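Local coordinates for protein putative isochorismatase (PDB 3OQP) that probably acts as a hydrolase of the isochorismatase family, its substrate not established, on a parallel-sheet alpha/beta fold in an assembly of two chains, at residues V14-E17 with Y18-D22; L34-I37 with A38-M41; L64-R67 with G68-G71; S166-L169 with Q170-F173; S200-K203 with A204-R207. All coordinates share one frame; numbering follows the deposited sequence. Where two conformers were deposited one is given.

Contact 1: V14-E17 with Y18-D22; sequences VQNE and YVTGD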
loop_
_atom_site.group_PDB
_atom_site.type_symbol
_atom_site.label_atom_id
_atom_site.label_comp_id
_atom_site.label_asym_id
_atom_site.label_seq_id
_atom_site.Cartn_x
_atom_site.Cartn_y
_atom_site.Cartn_z
ATOM N N VAL A 14 -18.216 -3.036 -2.372
ATOM C CA VAL A 14 -19.169 -3.250 -1.320
ATOM C C VAL A 14 -20.144 -4.321 -1.739
ATOM O O VAL A 14 -21.273 -4.054 -2.166
ATOM C CB VAL A 14 -19.761 -1.886 -0.804
ATOM C CG1 VAL A 14 -20.827 -2.152 0.318
ATOM C CG2 VAL A 14 -18.679 -0.890 -0.308
ATOM N N GLN A 15 -19.629 -5.539 -1.600
ATOM C CA GLN A 15 -20.224 -6.758 -2.106
ATOM C C GLN A 15 -20.502 -7.758 -1.026
ATOM O O GLN A 15 -19.919 -7.716 0.085
ATOM C CB GLN A 15 -19.237 -7.324 -3.128
ATOM C CG GLN A 15 -19.177 -6.519 -4.440
ATOM C CD GLN A 15 -17.989 -6.842 -5.321
ATOM O OE1 GLN A 15 -16.957 -6.169 -5.296
ATOM N NE2 GLN A 15 -18.127 -7.887 -6.124
ATOM N N ASN A 16 -21.473 -8.651 -1.275
ATOM C CA ASN A 16 -21.949 -9.554 -0.255
ATOM C C ASN A 16 -20.902 -10.476 0.306
ATOM O O ASN A 16 -21.016 -10.847 1.495
ATOM C CB ASN A 16 -23.095 -10.413 -0.803
ATOM C CG ASN A 16 -24.345 -9.619 -1.070
ATOM O OD1 ASN A 16 -24.629 -8.665 -0.338
ATOM N ND2 ASN A 16 -25.110 -10.013 -2.107
ATOM N N GLU A 17 -19.835 -10.778 -0.423
ATOM C CA GLU A 17 -18.778 -11.652 0.009
ATOM C C GLU A 17 -18.204 -11.191 1.335
ATOM O O GLU A 17 -17.782 -12.005 2.167
ATOM C CB GLU A 17 -17.621 -11.700 -1.015
ATOM C CG GLU A 17 -16.764 -12.887 -0.908
ATOM C CD GLU A 17 -17.517 -14.128 -1.423
ATOM O OE1 GLU A 17 -17.595 -14.325 -2.685
ATOM O OE2 GLU A 17 -18.025 -14.901 -0.561
ATOM N N TYR A 18 -18.112 -9.856 1.502
ATOM C CA TYR A 18 -17.574 -9.228 2.675
ATOM C C TYR A 18 -18.509 -9.211 3.899
ATOM O O TYR A 18 -18.079 -8.907 5.037
ATOM C CB TYR A 18 -17.158 -7.779 2.384
ATOM C CG TYR A 18 -15.919 -7.677 1.523
ATOM C CD1 TYR A 18 -14.730 -8.227 1.938
ATOM C CD2 TYR A 18 -15.948 -7.042 0.261
ATOM C CE1 TYR A 18 -13.564 -8.132 1.165
ATOM C CE2 TYR A 18 -14.754 -6.867 -0.464
ATOM C CZ TYR A 18 -13.595 -7.478 -0.048
ATOM O OH TYR A 18 -12.431 -7.332 -0.757
ATOM N N VAL A 19 -19.770 -9.505 3.703
ATOM C CA VAL A 19 -20.794 -9.364 4.703
ATOM C C VAL A 19 -21.385 -10.705 5.067
ATOM O O VAL A 19 -21.187 -11.217 6.165
ATOM C CB VAL A 19 -21.853 -8.357 4.240
ATOM C CG1 VAL A 19 -22.847 -8.082 5.366
ATOM C CG2 VAL A 19 -21.228 -7.024 3.776
ATOM N N THR A 20 -22.080 -11.310 4.121
ATOM C CA THR A 20 -22.724 -12.616 4.306
ATOM C C THR A 20 -21.919 -13.760 3.747
ATOM O O THR A 20 -22.256 -14.925 3.995
ATOM C CB THR A 20 -24.106 -12.600 3.659
ATOM O OG1 THR A 20 -23.983 -12.284 2.272
ATOM C CG2 THR A 20 -25.042 -11.572 4.402
ATOM N N GLY A 21 -20.841 -13.466 2.999
ATOM C CA GLY A 21 -20.064 -14.475 2.335
ATOM C C GLY A 21 -18.823 -14.933 3.052
ATOM O O GLY A 21 -18.759 -14.912 4.304
ATOM N N ASP A 22 -17.821 -15.399 2.295
ATOM C CA ASP A 22 -16.677 -16.068 2.899
ATOM C C ASP A 22 -15.408 -15.260 3.030
ATOM O O ASP A 22 -14.350 -15.828 3.279
ATOM C CB ASP A 22 -16.393 -17.424 2.288
ATOM C CG ASP A 22 -16.642 -18.517 3.275
ATOM O OD1 ASP A 22 -15.849 -18.643 4.246
ATOM O OD2 ASP A 22 -17.672 -19.203 3.106
#
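In the loop that leads from strand 7-12 to helix 30-47, a compact turn winds around one carbonyl oxygen, that of Asn16. Three successive amides converge on Asn16 O: Val19 N at 2.9 Å, Thr20 N at 2.9 Å and Gly21 N at 3.0 Å. Thr20 N approaches nearly along the C=O axis, whereas Val19 N comes from above the carbonyl plane and Gly21 N is tilted from it, each arriving from a different direction. A step earlier, Tyr18 N bonds to Gln15 O at 3.1 Å. The side chain that closes the turn is Glu17. Its chain bends at chi2 (72°) and brings OE2 back to Asp22 N, a 2.9 Å bond that is almost straight (174°) and uses the anti lone pair of OE2. The other carboxylate oxygen, OE1, takes the backbone N of Phe65, so Glu17 holds two loops at once and its rotation is well fixed. The amide of Asn16 reaches Asn70 O, and that of Gln15 reaches Asn56 O and Ala72 O. Tyr18 meets the rings of Phe65 and Tyr117 at steep angles, while Val14 and Val19 lean on Leu34 of helix 30-47, with Val14 also touching Val78 of helix 76-79.

Contact 2: L34-I37 with A38-M41; sequences LANI and ARAM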
loop_
_atom_site.group_PDB
_atom_site.type_symbol
_atom_site.label_atom_id
_atom_site.label_comp_id
_atom_site.label_asym_id
_atom_site.label_seq_id
_atom_site.Cartn_x
_atom_site.Cartn_y
_atom_site.Cartn_z
ATOM N N LEU A 34 -20.958 -0.428 6.883
ATOM C CA LEU A 34 -22.009 -0.381 5.858
ATOM C C LEU A 34 -22.901 0.828 6.066
ATOM O O LEU A 34 -23.239 1.518 5.087
ATOM C CB LEU A 34 -22.860 -1.658 5.862
ATOM C CG LEU A 34 -22.204 -2.884 5.276
ATOM C CD1 LEU A 34 -22.982 -4.134 5.663
ATOM C CD2 LEU A 34 -22.086 -2.805 3.741
ATOM N N ALA A 35 -23.268 1.101 7.319
ATOM C CA ALA A 35 -24.117 2.247 7.606
ATOM C C ALA A 35 -23.436 3.568 7.231
ATOM O O ALA A 35 -24.084 4.480 6.727
ATOM C CB ALA A 35 -24.551 2.240 9.070
ATOM N N ASN A 36 -22.129 3.650 7.455
ATOM C CA ASN A 36 -21.424 4.877 7.136
ATOM C C ASN A 36 -21.209 5.090 5.666
ATOM O O ASN A 36 -21.254 6.189 5.161
ATOM C CB ASN A 36 -20.098 4.914 7.891
ATOM C CG ASN A 36 -20.279 5.244 9.345
ATOM O OD1 ASN A 36 -21.259 5.930 9.714
ATOM N ND2 ASN A 36 -19.435 4.707 10.174
ATOM N N ILE A 37 -21.023 3.988 4.950
ATOM C CA ILE A 37 -20.970 3.982 3.453
ATOM C C ILE A 37 -22.277 4.592 2.960
ATOM O O ILE A 37 -22.277 5.464 2.069
ATOM C CB ILE A 37 -20.719 2.562 2.838
ATOM C CG1 ILE A 37 -19.257 2.134 3.081
ATOM C CG2 ILE A 37 -20.969 2.510 1.333
ATOM C CD1 ILE A 37 -18.987 0.651 3.047
ATOM N N ALA A 38 -23.401 4.099 3.475
ATOM C CA ALA A 38 -24.714 4.580 3.025
ATOM C C ALA A 38 -24.858 6.082 3.324
ATOM O O ALA A 38 -25.389 6.820 2.535
ATOM C CB ALA A 38 -25.843 3.790 3.701
ATOM N N ARG A 39 -24.453 6.520 4.521
ATOM C CA ARG A 39 -24.526 7.957 4.875
ATOM C C ARG A 39 -23.662 8.763 3.930
ATOM O O ARG A 39 -24.092 9.795 3.451
ATOM C CB ARG A 39 -24.102 8.227 6.308
ATOM C CG ARG A 39 -25.035 7.735 7.376
ATOM C CD ARG A 39 -24.792 8.426 8.724
ATOM N NE ARG A 39 -23.501 8.191 9.192
ATOM C CZ ARG A 39 -22.649 9.121 9.639
ATOM N NH1 ARG A 39 -22.893 10.412 9.637
ATOM N NH2 ARG A 39 -21.520 8.687 10.083
ATOM N N ALA A 40 -22.460 8.275 3.652
ATOM C CA ALA A 40 -21.574 9.003 2.752
ATOM C C ALA A 40 -22.166 9.129 1.333
ATOM O O ALA A 40 -22.142 10.213 0.762
ATOM C CB ALA A 40 -20.196 8.317 2.666
HETATM N N MSE A 41 -22.783 8.047 0.860
HETATM C CA MSE A 41 -23.438 8.063 -0.450
HETATM C C MSE A 41 -24.626 9.032 -0.452
HETATM O O MSE A 41 -24.791 9.808 -1.380
HETATM C CB MSE A 41 -23.941 6.665 -0.830
HETATM C CG MSE A 41 -22.761 5.690 -1.145
HETATM SE SE MSE A 41 -23.331 3.984 -1.544
HETATM C CE MSE A 41 -24.049 4.301 -3.116
#
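Arg39 brings the edge of its guanidinium up to the amide oxygen of Asn36, three residues back along helix 30-47. The grip is side-on: NH2 lies 2.8 Å from Asn36 OD1 and NE 3.2 Å from the same atom, with OD1 almost exactly in the guanidinium plane. Seen from the amide, the two donors differ. NE sits in the carbonyl plane, and NH2 stands well above it, in keeping with the 68° between the guanidinium and amide planes. The bend of the arginine at chi3 (-61°) folds its head back alongside the asparagine, and the two side chains point the same way. Both polar ends have further work: NH1 of Arg39 makes a salt bridge to Asp180 on helix 179-188, and ND2 of Asn36 donates to Asp142 O. The amide is thereby held from both ends, which fixes its flip, and the negative charge of Asp180 probably steadies the guanidinium.

Around the helix from this polar pair, Ile37 and Met41, a selenomethionine, lie side by side; Ile37 CG2 touches Met41 SE at 4.0 Å. Beneath them runs the regular i to i+4 bonding, with Ala40 N to Asn36 O at 2.8 Å and Met41 N to Ile37 O at 2.9 Å. Ile37, Ala40 and Met41 rest on Leu9 and Val11 of strand 7-12. Such a division, apolar residues on the sheet and a polar pair toward a neighbouring helix, suits the crossover helix of a beta-alpha-beta unit, here strand 7-12, helix 30-47 and strand 51-56 of a Rossmann-like parallel sheet.

Contact 3: L64-R67 with G68-G71; sequences LFAR and GSNG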
loop_
_atom_site.group_PDB
_atom_site.type_symbol
_atom_site.label_atom_id
_atom_site.label_comp_id
_atom_site.label_asym_id
_atom_site.label_seq_id
_atom_site.Cartn_x
_atom_site.Cartn_y
_atom_site.Cartn_z
ATOM N N LEU A 64 -14.106 -16.917 -4.230
ATOM C CA LEU A 64 -14.547 -15.600 -3.789
ATOM C C LEU A 64 -14.817 -14.689 -4.974
ATOM O O LEU A 64 -14.113 -14.734 -5.980
ATOM C CB LEU A 64 -13.487 -14.935 -2.889
ATOM C CG LEU A 64 -13.061 -15.605 -1.557
ATOM C CD1 LEU A 64 -11.840 -14.869 -1.002
ATOM C CD2 LEU A 64 -14.149 -15.630 -0.497
ATOM N N PHE A 65 -15.848 -13.865 -4.865
ATOM C CA PHE A 65 -16.196 -12.882 -5.895
ATOM C C PHE A 65 -16.495 -13.507 -7.240
ATOM O O PHE A 65 -16.345 -12.894 -8.259
ATOM C CB PHE A 65 -15.101 -11.766 -5.998
ATOM C CG PHE A 65 -14.854 -11.086 -4.706
ATOM C CD1 PHE A 65 -15.704 -10.111 -4.317
ATOM C CD2 PHE A 65 -13.829 -11.481 -3.919
ATOM C CE1 PHE A 65 -15.494 -9.485 -3.072
ATOM C CE2 PHE A 65 -13.623 -10.899 -2.679
ATOM C CZ PHE A 65 -14.459 -9.894 -2.274
ATOM N N ALA A 66 -16.985 -14.736 -7.225
ATOM C CA ALA A 66 -17.199 -15.433 -8.501
ATOM C C ALA A 66 -18.354 -14.839 -9.263
ATOM O O ALA A 66 -19.445 -14.675 -8.740
ATOM C CB ALA A 66 -17.473 -16.891 -8.266
ATOM N N ARG A 67 -18.105 -14.505 -10.519
ATOM C CA ARG A 67 -19.182 -14.114 -11.430
ATOM C C ARG A 67 -20.427 -14.998 -11.303
ATOM O O ARG A 67 -20.345 -16.242 -11.304
ATOM C CB ARG A 67 -18.684 -14.152 -12.868
ATOM C CG ARG A 67 -17.972 -12.871 -13.271
ATOM C CD ARG A 67 -17.470 -12.927 -14.716
ATOM N NE ARG A 67 -16.411 -11.934 -14.921
ATOM C CZ ARG A 67 -16.603 -10.622 -15.060
ATOM N NH1 ARG A 67 -17.825 -10.110 -15.013
ATOM N NH2 ARG A 67 -15.554 -9.816 -15.255
ATOM N N GLY A 68 -21.583 -14.367 -11.155
ATOM C CA GLY A 68 -22.839 -15.130 -11.091
ATOM C C GLY A 68 -23.241 -15.591 -9.701
ATOM O O GLY A 68 -24.326 -16.116 -9.506
ATOM N N SER A 69 -22.365 -15.384 -8.715
ATOM C CA SER A 69 -22.592 -15.828 -7.350
ATOM C C SER A 69 -23.188 -14.697 -6.519
ATOM O O SER A 69 -22.962 -13.511 -6.807
ATOM C CB SER A 69 -21.285 -16.282 -6.691
ATOM O OG SER A 69 -20.480 -15.165 -6.327
ATOM N N ASN A 70 -23.886 -15.067 -5.450
ATOM C CA ASN A 70 -24.392 -14.083 -4.482
ATOM C C ASN A 70 -23.261 -13.236 -3.921
ATOM O O ASN A 70 -23.437 -12.030 -3.721
ATOM C CB ASN A 70 -25.149 -14.742 -3.327
ATOM C CG ASN A 70 -25.784 -13.721 -2.423
ATOM O OD1 ASN A 70 -25.283 -13.478 -1.331
ATOM N ND2 ASN A 70 -26.852 -13.080 -2.884
ATOM N N GLY A 71 -22.136 -13.871 -3.635
ATOM C CA GLY A 71 -21.058 -13.119 -2.994
ATOM C C GLY A 71 -20.527 -11.976 -3.861
ATOM O O GLY A 71 -20.028 -10.976 -3.291
HETATM O O HOH W 1 -18.291 -15.989 -4.670
#
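Hydrogen bonding between Ser69 and Ala66 carries this contact, and it is double. Ser69 N lies 3.0 Å from Ala66 O, and the hydroxyl Ser69 OG donates to the same oxygen at 2.7 Å, in the carbonyl plane and on a lone pair. The hydroxyl can do so because chi1 of 76° sets OG between the backbone N and the carbonyl carbon, turned back across the loop. One water extends the link: it accepts from Ala66 N at 3.1 Å and donates to Ser69 OG at 2.9 Å, while OG also accepts from Ala72 N.

The backbone bond closes a type II beta turn from Ala66 to Ser69, in the loop between strand 51-56 and helix 76-79. Gly68 takes the third position with a positive phi (88°); a CB at these backbone angles would collide with Arg67 O, which glycine avoids.

Van der Waals contact is slight: Ala66 CB lies 4.0 Å from Ser69 OG. Charge enters from Arg67, whose extended side chain leaves the turn to form a salt bridge with Glu88. Phe65 and Arg67 make backbone hydrogen bonds to Ala58, and Leu64 packs on Tyr198 of the second subunit.

Contact 4: S166-L169 with Q170-F173; sequences SVVL and QSRF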
loop_
_atom_site.group_PDB
_atom_site.type_symbol
_atom_site.label_atom_id
_atom_site.label_comp_id
_atom_site.label_asym_id
_atom_site.label_seq_id
_atom_site.Cartn_x
_atom_site.Cartn_y
_atom_site.Cartn_z
ATOM N N SER A 166 -4.494 2.840 8.379
ATOM C CA SER A 166 -5.048 4.149 8.638
ATOM C C SER A 166 -3.952 5.140 9.042
ATOM O O SER A 166 -3.920 6.253 8.564
ATOM C CB SER A 166 -6.085 4.081 9.768
ATOM O OG SER A 166 -7.212 3.310 9.386
ATOM N N VAL A 167 -3.061 4.688 9.925
ATOM C CA VAL A 167 -1.961 5.534 10.377
ATOM C C VAL A 167 -0.919 5.854 9.284
ATOM O O VAL A 167 -0.505 6.973 9.057
ATOM C CB VAL A 167 -1.318 4.905 11.649
ATOM C CG1 VAL A 167 -0.086 5.645 12.032
ATOM C CG2 VAL A 167 -2.378 4.852 12.811
ATOM N N VAL A 168 -0.599 4.818 8.495
ATOM C CA VAL A 168 0.306 5.015 7.370
ATOM C C VAL A 168 -0.323 5.919 6.318
ATOM O O VAL A 168 0.314 6.827 5.801
ATOM C CB VAL A 168 0.746 3.681 6.778
ATOM C CG1 VAL A 168 1.506 3.845 5.441
ATOM C CG2 VAL A 168 1.656 2.926 7.745
ATOM N N LEU A 169 -1.592 5.727 6.059
ATOM C CA LEU A 169 -2.254 6.598 5.076
ATOM C C LEU A 169 -2.179 8.048 5.544
ATOM O O LEU A 169 -1.870 8.958 4.773
ATOM C CB LEU A 169 -3.677 6.191 4.867
ATOM C CG LEU A 169 -3.852 4.937 4.000
ATOM C CD1 LEU A 169 -5.327 4.515 4.121
ATOM C CD2 LEU A 169 -3.462 5.103 2.547
ATOM N N GLN A 170 -2.522 8.285 6.801
ATOM C CA GLN A 170 -2.505 9.657 7.359
ATOM C C GLN A 170 -1.130 10.285 7.294
ATOM O O GLN A 170 -1.009 11.513 7.150
ATOM C CB GLN A 170 -3.105 9.684 8.753
ATOM C CG GLN A 170 -3.144 11.042 9.392
ATOM C CD GLN A 170 -4.092 12.020 8.739
ATOM O OE1 GLN A 170 -4.871 11.642 7.891
ATOM N NE2 GLN A 170 -4.027 13.280 9.118
ATOM N N SER A 171 -0.091 9.481 7.388
ATOM C CA SER A 171 1.295 10.002 7.389
ATOM C C SER A 171 1.734 10.537 6.041
ATOM O O SER A 171 2.730 11.291 6.029
ATOM C CB SER A 171 2.316 8.953 7.807
ATOM O OG SER A 171 2.475 7.969 6.768
ATOM N N ARG A 172 1.094 10.166 4.943
ATOM C CA ARG A 172 1.628 10.503 3.654
ATOM C C ARG A 172 0.638 10.489 2.499
ATOM O O ARG A 172 0.800 11.287 1.575
ATOM C CB ARG A 172 2.777 9.516 3.359
ATOM C CG ARG A 172 3.392 9.649 1.965
ATOM C CD ARG A 172 4.127 11.008 1.871
ATOM N NE ARG A 172 4.676 11.308 0.530
ATOM C CZ ARG A 172 3.985 11.805 -0.499
ATOM N NH1 ARG A 172 2.662 12.002 -0.444
ATOM N NH2 ARG A 172 4.603 12.101 -1.633
ATOM N N PHE A 173 -0.326 9.556 2.495
ATOM C CA PHE A 173 -1.075 9.299 1.295
ATOM C C PHE A 173 -2.469 9.927 1.224
ATOM O O PHE A 173 -2.965 10.174 0.130
ATOM C CB PHE A 173 -1.211 7.780 1.084
ATOM C CG PHE A 173 0.108 7.079 0.906
ATOM C CD1 PHE A 173 0.664 7.020 -0.327
ATOM C CD2 PHE A 173 0.849 6.574 1.976
ATOM C CE1 PHE A 173 1.905 6.437 -0.524
ATOM C CE2 PHE A 173 2.053 5.980 1.790
ATOM C CZ PHE A 173 2.590 5.917 0.534
#
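With chi1 at 72°, Ser171 holds its hydroxyl back over the helix, and with chi1 at -62° Phe173 turns its ring toward the preceding turn. Both come to Val168 O, one with its hydroxyl, the other with its ring edge. Ser171 OG donates to Val168 O at 2.6 Å, only slightly tilted from the carbonyl plane. The amide Ser171 N lies 3.1 Å from that oxygen in a weak bond and makes the stronger one, 3.0 Å, to Val167 O. Phe173 presents its ring edge to Val168, whose carbonyl oxygen lies in the ring plane 3.9 Å from CD2. Its CB rests against Leu169 CD2 at 3.8 Å, the two side chains crossing at about a right angle, and the CG of Arg172 covers the centre of one ring face.

The backbone is less regular here. Leu169 O accepts twice, from Phe173 N at 2.8 Å and from Arg172 N at 3.2 Å, the latter from well above the carbonyl plane. It thus takes an i+3 and an i+4 amide; a wider pi-type turn is also found at 170-173.

Leu169 packs on Phe139 of strand 136-140, and both Leu169 and Phe173 touch Ile127 of helix 124-132. Ser171 and Phe173 pack on Tyr149 and Asn121 of the second subunit. Gln170 OE1 accepts from Val176 N and NE2 donates to Ala193 O. The chemistry implies a buried stretch of helix in which Val168 O is met by a serine hydroxyl and Leu169 O by two amides, while Val167 O adds Asn151 of the second subunit to its helix bond.

Contact 5: S200-K203 with A204-R207; sequences SNQK and ARAR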
loop_
_atom_site.group_PDB
_atom_site.type_symbol
_atom_site.label_atom_id
_atom_site.label_comp_id
_atom_site.label_asym_id
_atom_site.label_seq_id
_atom_site.Cartn_x
_atom_site.Cartn_y
_atom_site.Cartn_z
ATOM N N SER A 200 4.745 12.503 12.048
ATOM C CA SER A 200 4.228 11.254 12.549
ATOM C C SER A 200 5.278 10.477 13.293
ATOM O O SER A 200 5.004 9.858 14.345
ATOM C CB SER A 200 3.698 10.373 11.407
ATOM O OG SER A 200 2.521 10.908 10.809
ATOM N N ASN A 201 6.482 10.447 12.761
ATOM C CA ASN A 201 7.529 9.723 13.437
ATOM C C ASN A 201 8.021 10.459 14.677
ATOM O O ASN A 201 8.246 9.829 15.704
ATOM C CB ASN A 201 8.683 9.446 12.474
ATOM C CG ASN A 201 9.860 8.755 13.124
ATOM O OD1 ASN A 201 10.953 9.328 13.175
ATOM N ND2 ASN A 201 9.660 7.543 13.641
ATOM N N GLN A 202 8.105 11.785 14.618
ATOM C CA GLN A 202 8.493 12.597 15.803
ATOM C C GLN A 202 7.543 12.414 16.964
ATOM O O GLN A 202 7.987 12.276 18.137
ATOM C CB GLN A 202 8.558 14.063 15.420
ATOM C CG GLN A 202 9.737 14.439 14.581
ATOM C CD GLN A 202 11.097 14.249 15.215
ATOM O OE1 GLN A 202 11.350 14.761 16.295
ATOM N NE2 GLN A 202 11.986 13.535 14.530
ATOM N N LYS A 203 6.243 12.392 16.694
ATOM C CA LYS A 203 5.257 12.257 17.746
ATOM C C LYS A 203 5.410 10.906 18.436
ATOM O O LYS A 203 5.361 10.792 19.689
ATOM C CB LYS A 203 3.852 12.456 17.184
ATOM C CG LYS A 203 2.779 12.702 18.253
ATOM C CD LYS A 203 1.428 12.992 17.621
ATOM C CE LYS A 203 0.363 13.438 18.613
ATOM N NZ LYS A 203 -0.999 13.295 18.013
ATOM N N ALA A 204 5.617 9.846 17.662
ATOM C CA ALA A 204 5.785 8.525 18.255
ATOM C C ALA A 204 7.078 8.457 19.063
ATOM O O ALA A 204 7.118 7.884 20.147
ATOM C CB ALA A 204 5.811 7.442 17.148
ATOM N N ARG A 205 8.127 9.038 18.561
ATOM C CA ARG A 205 9.387 9.019 19.290
ATOM C C ARG A 205 9.372 9.854 20.569
ATOM O O ARG A 205 10.051 9.484 21.546
ATOM C CB ARG A 205 10.509 9.490 18.441
ATOM C CG ARG A 205 10.879 8.445 17.386
ATOM C CD ARG A 205 11.669 9.080 16.318
ATOM N NE ARG A 205 13.005 9.511 16.724
ATOM C CZ ARG A 205 13.789 10.281 15.980
ATOM N NH1 ARG A 205 13.375 10.713 14.779
ATOM N NH2 ARG A 205 14.985 10.609 16.423
ATOM N N ALA A 206 8.643 10.973 20.531
ATOM C CA ALA A 206 8.624 11.940 21.642
ATOM C C ALA A 206 7.914 11.304 22.775
ATOM O O ALA A 206 8.307 11.511 23.951
ATOM C CB ALA A 206 7.934 13.292 21.241
ATOM N N ARG A 207 6.896 10.512 22.447
ATOM C CA ARG A 207 6.126 9.782 23.429
ATOM C C ARG A 207 6.951 8.656 24.064
ATOM O O ARG A 207 6.933 8.484 25.299
ATOM C CB ARG A 207 4.838 9.231 22.806
ATOM C CG ARG A 207 3.858 8.699 23.851
ATOM C CD ARG A 207 2.658 8.063 23.207
ATOM N NE ARG A 207 1.717 9.065 22.712
ATOM C CZ ARG A 207 0.858 9.733 23.477
ATOM N NH1 ARG A 207 0.833 9.543 24.805
ATOM N NH2 ARG A 207 0.032 10.607 22.923
#
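At the edge of the Arg205 guanidinium, close to its plane, lies the amide oxygen Asn201 OD1, bonded to NH1 at 3.2 Å. The Asn201 amide and the guanidinium are turned 36° apart. The amide of Gln202 is turned more strongly, its plane 69° from the guanidinium. Both pairs sit one turn apart on helix 197-208, the C-terminal helix, which reaches out to the second subunit. Gln202 NE2 comes 3.2 Å from Arg205 NH1; both are donors and do not bond each other, but Arg205 NH1 by a salt bridge and Gln202 NE2 by a hydrogen bond both meet Asp22 OD1 of the second subunit, and that shared carboxylate probably accounts for their closeness.

Bending at chi3 (69°) carries the arginine head round to Asn201, whose ND2 donates in turn to Pro148 O of the second subunit. Further along, Arg207 forms a salt bridge to Glu150 of the second subunit, and Ala204 packs on Tyr149 of that chain.

The backbone bonds are uneven: Ala206 N to Gln202 O is 2.8 Å, Ala204 N to Ser200 O a weak 3.4 Å. The arginine stem passes close by as well, Arg205 CD lying 3.2 Å from Asn201 OD1.

From the N terminus the five contacts follow one another in series, none enclosing or crossing another; contacts 1 and 3 shape turns in loops, the others run along helices. Contact 1 shapes the loop after strand 7-12, and contact 2 lies on helix 30-47 that follows; the two touch through Val14 and Val19 against Leu34 and Ile37. Contact 3, in the loop after strand 51-56, returns to contact 1, their centres about 9 Å apart, so the two loops brace each other. Contacts 4 and 5 come much later. Contact 4 on helix 158-173 meets contact 5 on helix 197-208 where Ser171 packs on Ser200, and both face the second subunit, far from contact 3.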